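Local coordinates for periplasmic oligopeptide-binding protein (Burkholderia pseudomallei, PDB 3ZS6), which probably binds oligopeptides in the periplasm as the solute-binding component of an ABC transport system for peptide uptake, at residues A[124-127]-A[133-136]; A[103-106]-A[110-113]; A[367-372]-A[380-385]. All coordinates share one frame; numbering follows the deposited sequence.

Contact 1: A[124-127]-A[133-136]; sequences LGIR and TIEV
Arg127 and Glu135 form an antiparallel hydrogen-bonded pair, with Arg127 N giving its proton to Glu135 O at 2.8 Å and Glu135 N returning one to Arg127 O, also at 2.8 Å. One step along, Ile126 and Val136 make the non-hydrogen-bonded pair, their CA atoms 4.5 Å apart. Here the backbones are joined by weaker CA-H...O contacts, in which Ile126 CA approaches Glu135 O and Val136 CA lies 3.4 Å from Gly125 O. On the face of the sheet that carries Arg127 and Glu135, the pairing is repeated by charge. Arg127 runs out extended, and then the bend about its CG-CD bond (chi3 69°) brings the guanidinium beside the carboxylate of Glu135. NE points in the guanidinium plane at Glu135 OE1, 3.2 Å away, and forms the salt bridge; NH2 adds weak bonds to both carboxylate oxygens. The planes of the two groups are 60° apart, and NE meets OE1 from above the carboxylate plane. Long, flexible chains suit this more exposed face, since they reach each other beyond the strands while keeping their charges near water. The face bearing Ile126 and Val136 is apolar. Ile126 CG1 packs 3.8 Å from Ile134 CG2 and 4.0 Å from Val136 CG2, and beta-branched residues suit the extended backbone there. Ile126 and Ile134 also touch helix 82-93, at Trp89 and at Ala82 and Phe85 respectively, which buries this face. The backbone of Gly125 also bonds to Lys109 and Lys137. Together the segments form a beta hairpin, whose strand 126-128 is the edge of a five-stranded antiparallel sheet and whose strand 133-137 pairs on with strand 63-68.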
loop_
_atom_site.group_PDB
_atom_site.type_symbol
_atom_site.label_atom_id
_atom_site.label_comp_id
_atom_site.label_asym_id
_atom_site.label_seq_id
_atom_site.Cartn_x
_atom_site.Cartn_y
_atom_site.Cartn_z
ATOM N N LEU A 124 11.617 -21.679 7.452
ATOM C CA LEU A 124 10.871 -20.503 7.909
ATOM C C LEU A 124 10.274 -20.705 9.306
ATOM O O LEU A 124 9.718 -21.765 9.615
ATOM C CB LEU A 124 9.762 -20.154 6.914
ATOM C CG LEU A 124 8.997 -18.842 7.102
ATOM C CD1 LEU A 124 9.948 -17.642 7.031
ATOM C CD2 LEU A 124 7.901 -18.719 6.040
ATOM N N GLY A 125 10.366 -19.673 10.137
ATOM C CA GLY A 125 9.880 -19.753 11.504
ATOM C C GLY A 125 8.370 -19.719 11.695
ATOM O O GLY A 125 7.874 -19.014 12.573
ATOM N N ILE A 126 7.629 -20.464 10.879
ATOM C CA ILE A 126 6.222 -20.706 11.169
ATOM C C ILE A 126 5.964 -22.205 11.278
ATOM O O ILE A 126 6.376 -22.977 10.412
ATOM C CB ILE A 126 5.262 -20.083 10.131
ATOM C CG1 ILE A 126 3.807 -20.346 10.540
ATOM C CG2 ILE A 126 5.528 -20.635 8.743
ATOM C CD1 ILE A 126 2.775 -19.597 9.705
ATOM N N ARG A 127 5.276 -22.611 12.340
ATOM C CA ARG A 127 5.104 -24.032 12.632
ATOM C C ARG A 127 3.668 -24.392 13.023
ATOM O O ARG A 127 3.017 -23.675 13.787
ATOM C CB ARG A 127 6.075 -24.441 13.742
ATOM C CG ARG A 127 6.051 -25.909 14.109
ATOM C CD ARG A 127 7.239 -26.262 15.002
ATOM N NE ARG A 127 7.143 -25.672 16.336
ATOM C CZ ARG A 127 6.795 -26.349 17.430
ATOM N NH1 ARG A 127 6.508 -27.645 17.352
ATOM N NH2 ARG A 127 6.737 -25.733 18.604
ATOM N N THR A 133 -3.269 -24.840 15.791
ATOM C CA THR A 133 -2.353 -24.050 16.598
ATOM C C THR A 133 -1.127 -23.668 15.776
ATOM O O THR A 133 -0.387 -24.541 15.311
ATOM C CB THR A 133 -1.890 -24.823 17.852
ATOM O OG1 THR A 133 -3.028 -25.358 18.547
ATOM C CG2 THR A 133 -1.111 -23.903 18.776
ATOM N N ILE A 134 -0.922 -22.367 15.593
ATOM C CA ILE A 134 0.233 -21.871 14.845
ATOM C C ILE A 134 1.249 -21.165 15.739
ATOM O O ILE A 134 0.892 -20.337 16.572
ATOM C CB ILE A 134 -0.190 -20.910 13.731
ATOM C CG1 ILE A 134 -0.895 -21.683 12.618
ATOM C CG2 ILE A 134 1.031 -20.150 13.189
ATOM C CD1 ILE A 134 -1.533 -20.800 11.572
ATOM N N GLU A 135 2.520 -21.504 15.557
ATOM C CA GLU A 135 3.597 -20.803 16.239
ATOM C C GLU A 135 4.432 -20.015 15.226
ATOM O O GLU A 135 4.924 -20.577 14.250
ATOM C CB GLU A 135 4.487 -21.791 16.995
ATOM C CG GLU A 135 5.686 -21.137 17.661
ATOM C CD GLU A 135 6.704 -22.146 18.150
ATOM O OE1 GLU A 135 7.475 -22.663 17.317
ATOM O OE2 GLU A 135 6.727 -22.425 19.367
ATOM N N VAL A 136 4.584 -18.717 15.462
ATOM C CA VAL A 136 5.459 -17.893 14.631
ATOM C C VAL A 136 6.626 -17.327 15.437
ATOM O O VAL A 136 6.428 -16.651 16.454
ATOM C CB VAL A 136 4.691 -16.732 13.952
ATOM C CG1 VAL A 136 5.641 -15.886 13.099
ATOM C CG2 VAL A 136 3.561 -17.275 13.100
#

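Contact 2: A[103-106]-A[110-113]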
loop_
_atom_site.group_PDB
_atom_site.type_symbol
_atom_site.label_atom_id
_atom_site.label_comp_id
_atom_site.label_asym_id
_atom_site.label_seq_id
_atom_site.Cartn_x
_atom_site.Cartn_y
_atom_site.Cartn_z
ATOM N N ILE A 103 8.347 -8.538 1.843
ATOM C CA ILE A 103 8.575 -7.674 3.004
ATOM C C ILE A 103 7.767 -8.092 4.238
ATOM O O ILE A 103 8.264 -8.010 5.360
ATOM C CB ILE A 103 8.307 -6.184 2.686
ATOM C CG1 ILE A 103 6.886 -5.998 2.141
ATOM C CG2 ILE A 103 9.358 -5.649 1.693
ATOM C CD1 ILE A 103 6.479 -4.546 1.935
ATOM N N LEU A 104 6.530 -8.544 4.037
ATOM C CA LEU A 104 5.677 -8.902 5.173
ATOM C C LEU A 104 6.137 -10.156 5.916
ATOM O O LEU A 104 5.982 -10.251 7.132
ATOM C CB LEU A 104 4.206 -9.056 4.748
ATOM C CG LEU A 104 3.463 -7.744 4.499
ATOM C CD1 LEU A 104 1.982 -7.995 4.215
ATOM C CD2 LEU A 104 3.635 -6.806 5.676
ATOM N N VAL A 105 6.706 -11.114 5.192
ATOM C CA VAL A 105 7.166 -12.342 5.827
ATOM C C VAL A 105 8.594 -12.167 6.342
ATOM O O VAL A 105 9.127 -13.013 7.056
ATOM C CB VAL A 105 7.078 -13.542 4.862
ATOM C CG1 VAL A 105 8.239 -13.513 3.870
ATOM C CG2 VAL A 105 7.053 -14.852 5.643
ATOM N N GLU A 106 9.196 -11.037 6.005
ATOM C CA GLU A 106 10.591 -10.789 6.345
ATOM C C GLU A 106 10.840 -10.756 7.855
ATOM O O GLU A 106 11.958 -11.020 8.304
ATOM C CB GLU A 106 11.068 -9.488 5.695
ATOM C CG GLU A 106 12.482 -9.532 5.155
ATOM C CD GLU A 106 12.829 -8.284 4.359
ATOM O OE1 GLU A 106 12.278 -8.113 3.251
ATOM O OE2 GLU A 106 13.644 -7.471 4.844
ATOM N N ASN A 110 14.333 -16.562 9.962
ATOM C CA ASN A 110 14.988 -17.167 8.808
ATOM C C ASN A 110 14.516 -16.662 7.442
ATOM O O ASN A 110 15.093 -17.018 6.420
ATOM C CB ASN A 110 14.870 -18.690 8.862
ATOM C CG ASN A 110 15.728 -19.301 9.951
ATOM O OD1 ASN A 110 16.710 -18.707 10.394
ATOM N ND2 ASN A 110 15.362 -20.496 10.386
ATOM N N ALA A 111 13.472 -15.840 7.422
ATOM C CA ALA A 111 12.921 -15.363 6.147
ATOM C C ALA A 111 13.971 -14.705 5.236
ATOM O O ALA A 111 14.023 -14.991 4.034
ATOM C CB ALA A 111 11.738 -14.419 6.380
ATOM N N SER A 112 14.799 -13.830 5.806
ATOM C CA SER A 112 15.847 -13.153 5.035
ATOM C C SER A 112 16.748 -14.134 4.285
ATOM O O SER A 112 16.976 -13.997 3.079
ATOM C CB SER A 112 16.716 -12.279 5.948
ATOM O OG SER A 112 15.968 -11.218 6.507
ATOM N N ALA A 113 17.269 -15.117 5.013
ATOM C CA ALA A 113 18.150 -16.114 4.430
ATOM C C ALA A 113 17.441 -16.884 3.314
ATOM O O ALA A 113 18.027 -17.176 2.272
ATOM C CB ALA A 113 18.656 -17.064 5.506
HETATM O O HOH W 1 14.405 -12.653 8.471
#
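A small apolar and water-bridged contact joins the loop 103-106, which follows helix 82-93, to the first turn of the short helix 111-115. The loop packs against this N-terminal turn with no direct hydrogen bond between the segments. Residues 103-106 have helical backbone angles but lack the regular bonds of a helix. Ala111 carries most of the contact: its methyl points at the loop and sits tightly against the backbone, with CB only 3.0 Å from Val105 O, 3.8 Å from Glu106 CA and 4.4 Å from Val105 CG1. The small methyl fits where the loop backbone runs so close. Ser112 flanks it, with OG 4.1 Å from Glu106 CG, so the serine hydroxyl lies alongside the aliphatic part of the glutamate. The carboxylate of Glu106 reaches away to a salt bridge with Arg421, which ties this loop to a distant part of the chain. Asn110 occupies the N-cap position, but its side-chain amide bonds to Asp123 O. The first-turn N-H groups of a helix have no carbonyl of their own helix to bond, and that of Ser112 is taken by a water: the water accepts from Ser112 N at 2.9 Å and lies 2.9 Å from Glu106 O, to which it can donate.

Contact 3: A[367-372]-A[380-385]; sequences FAASEW and AKLENV
Ala369 points from helix 367-372 toward the strand, and Ala380 points back at the helix, so two methyls meet between the backbones with their CB atoms 4.4 Å apart. Trp372, one turn further along the helix, also points toward the strand. Its CG is anti to the carbonyl carbon (chi1 -74°), and this brings the benzene part of the indole beside Ala380, whose CB touches ring carbon CE3 at 3.8 Å. The methyl lies near the ring plane, so it meets the edge of the tryptophan and not its face. At the ring's other end NE1 bonds to Leu282 O, which fixes the rotation of the indole. Leu382 completes the group from the strand: its side chain leaves at an angle, but CD1 swings back to lie 3.9 Å from Ala369 CB. Small alanines suit the place where helix and strand come closest, and the larger leucine and tryptophan flank them. Polar backbone atoms are bridged by a water that donates to Ala369 O (2.7 Å) and accepts from Ala380 N (2.8 Å). The segment axes approach to 8.5 Å and run nearly antiparallel at 169°, as in a beta-alpha-beta crossover. Helix 359-376 links strand 350-356 to its parallel neighbour 379-385, while Tyr264 of strand 260-266 touches Trp372.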
loop_
_atom_site.group_PDB
_atom_site.type_symbol
_atom_site.label_atom_id
_atom_site.label_comp_id
_atom_site.label_asym_id
_atom_site.label_seq_id
_atom_site.Cartn_x
_atom_site.Cartn_y
_atom_site.Cartn_z
ATOM N N PHE A 367 2.172 20.036 -13.224
ATOM C CA PHE A 367 2.679 21.009 -12.266
ATOM C C PHE A 367 4.177 20.827 -12.027
ATOM O O PHE A 367 4.940 21.785 -12.108
ATOM C CB PHE A 367 1.920 20.921 -10.939
ATOM C CG PHE A 367 2.402 21.904 -9.904
ATOM C CD1 PHE A 367 2.166 23.262 -10.060
ATOM C CD2 PHE A 367 3.086 21.469 -8.778
ATOM C CE1 PHE A 367 2.609 24.172 -9.115
ATOM C CE2 PHE A 367 3.528 22.373 -7.822
ATOM C CZ PHE A 367 3.291 23.725 -7.991
ATOM N N ALA A 368 4.592 19.598 -11.732
ATOM C CA ALA A 368 6.011 19.301 -11.532
ATOM C C ALA A 368 6.855 19.701 -12.739
ATOM O O ALA A 368 7.902 20.343 -12.603
ATOM C CB ALA A 368 6.219 17.819 -11.202
ATOM N N ALA A 369 6.401 19.310 -13.922
ATOM C CA ALA A 369 7.103 19.653 -15.149
ATOM C C ALA A 369 7.322 21.166 -15.275
ATOM O O ALA A 369 8.431 21.612 -15.567
ATOM C CB ALA A 369 6.349 19.111 -16.364
ATOM N N SER A 370 6.272 21.957 -15.053
ATOM C CA SER A 370 6.385 23.405 -15.231
ATOM C C SER A 370 7.289 24.003 -14.156
ATOM O O SER A 370 8.102 24.887 -14.420
ATOM C CB SER A 370 5.006 24.081 -15.225
ATOM O OG SER A 370 4.528 24.276 -13.908
ATOM N N GLU A 371 7.138 23.502 -12.939
ATOM C CA GLU A 371 7.975 23.916 -11.825
ATOM C C GLU A 371 9.460 23.702 -12.158
ATOM O O GLU A 371 10.291 24.614 -12.013
ATOM C CB GLU A 371 7.580 23.110 -10.591
ATOM C CG GLU A 371 7.827 23.801 -9.267
ATOM C CD GLU A 371 6.730 24.784 -8.885
ATOM O OE1 GLU A 371 6.209 25.496 -9.769
ATOM O OE2 GLU A 371 6.406 24.850 -7.685
ATOM N N TRP A 372 9.788 22.499 -12.621
ATOM C CA TRP A 372 11.168 22.149 -12.953
ATOM C C TRP A 372 11.692 22.941 -14.155
ATOM O O TRP A 372 12.858 23.344 -14.185
ATOM C CB TRP A 372 11.294 20.643 -13.211
ATOM C CG TRP A 372 11.240 19.825 -11.957
ATOM C CD1 TRP A 372 11.639 20.212 -10.713
ATOM C CD2 TRP A 372 10.742 18.486 -11.820
ATOM N NE1 TRP A 372 11.430 19.199 -9.812
ATOM C CE2 TRP A 372 10.878 18.128 -10.464
ATOM C CE3 TRP A 372 10.195 17.558 -12.711
ATOM C CZ2 TRP A 372 10.493 16.880 -9.978
ATOM C CZ3 TRP A 372 9.815 16.318 -12.228
ATOM C CH2 TRP A 372 9.964 15.992 -10.871
ATOM N N ALA A 380 11.109 17.764 -18.088
ATOM C CA ALA A 380 10.478 16.482 -17.786
ATOM C C ALA A 380 9.367 16.207 -18.791
ATOM O O ALA A 380 8.366 16.919 -18.819
ATOM C CB ALA A 380 9.926 16.476 -16.363
ATOM N N LYS A 381 9.550 15.177 -19.611
ATOM C CA LYS A 381 8.559 14.798 -20.609
ATOM C C LYS A 381 7.552 13.815 -20.007
ATOM O O LYS A 381 7.937 12.788 -19.449
ATOM C CB LYS A 381 9.239 14.189 -21.838
ATOM C CG LYS A 381 10.237 15.133 -22.518
ATOM C CD LYS A 381 10.865 14.515 -23.759
ATOM C CE LYS A 381 11.730 15.538 -24.497
ATOM N NZ LYS A 381 12.513 14.954 -25.631
ATOM N N LEU A 382 6.265 14.133 -20.132
ATOM C CA LEU A 382 5.217 13.327 -19.511
ATOM C C LEU A 382 4.858 12.111 -20.350
ATOM O O LEU A 382 4.826 12.170 -21.576
ATOM C CB LEU A 382 3.961 14.166 -19.254
ATOM C CG LEU A 382 3.840 14.822 -17.878
ATOM C CD1 LEU A 382 5.058 15.672 -17.577
ATOM C CD2 LEU A 382 2.567 15.649 -17.781
ATOM N N GLU A 383 4.580 11.010 -19.667
ATOM C CA GLU A 383 4.211 9.764 -20.309
ATOM C C GLU A 383 3.240 9.038 -19.379
ATOM O O GLU A 383 3.499 8.912 -18.180
ATOM C CB GLU A 383 5.476 8.941 -20.578
ATOM C CG GLU A 383 5.274 7.447 -20.743
ATOM C CD GLU A 383 6.592 6.717 -20.995
ATOM O OE1 GLU A 383 7.168 6.904 -22.092
ATOM O OE2 GLU A 383 7.055 5.970 -20.095
ATOM N N ASN A 384 2.107 8.596 -19.921
ATOM C CA ASN A 384 1.102 7.925 -19.107
ATOM C C ASN A 384 0.970 6.459 -19.493
ATOM O O ASN A 384 0.955 6.129 -20.673
ATOM C CB ASN A 384 -0.253 8.642 -19.197
ATOM C CG ASN A 384 -0.879 8.558 -20.593
ATOM O OD1 ASN A 384 -0.361 9.127 -21.554
ATOM N ND2 ASN A 384 -2.002 7.858 -20.699
ATOM N N VAL A 385 0.905 5.585 -18.490
ATOM C CA VAL A 385 0.720 4.154 -18.724
ATOM C C VAL A 385 -0.304 3.569 -17.763
ATOM O O VAL A 385 -0.687 4.211 -16.775
ATOM C CB VAL A 385 2.033 3.364 -18.530
ATOM C CG1 VAL A 385 3.101 3.837 -19.504
ATOM C CG2 VAL A 385 2.512 3.480 -17.083
HETATM O O HOH W 2 10.007 20.186 -17.228
#

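In the fold
Along the chain the contacts follow in the order 2, 1, 3. Contacts 1 and 2 are neighbours, their centres 13 Å apart: helix 111-115 precedes strand 126-128, and Leu124 packs with CD1 3.7 Å from Ala111 CB and CD2 4.0 Å from Val105 CG2, so one leucine bridges the hairpin to the loop and helix. Contact 3 lies far off, about 48 Å from contact 1 and 37 Å from contact 2 between centres, and on the opposite side of the chain's centre from contact 1. Contact 1 belongs to an antiparallel sheet, contact 3 to a separate mixed one, consistent with the multi-lobed architecture of the solute-binding family, whose lobes enclose the ligand.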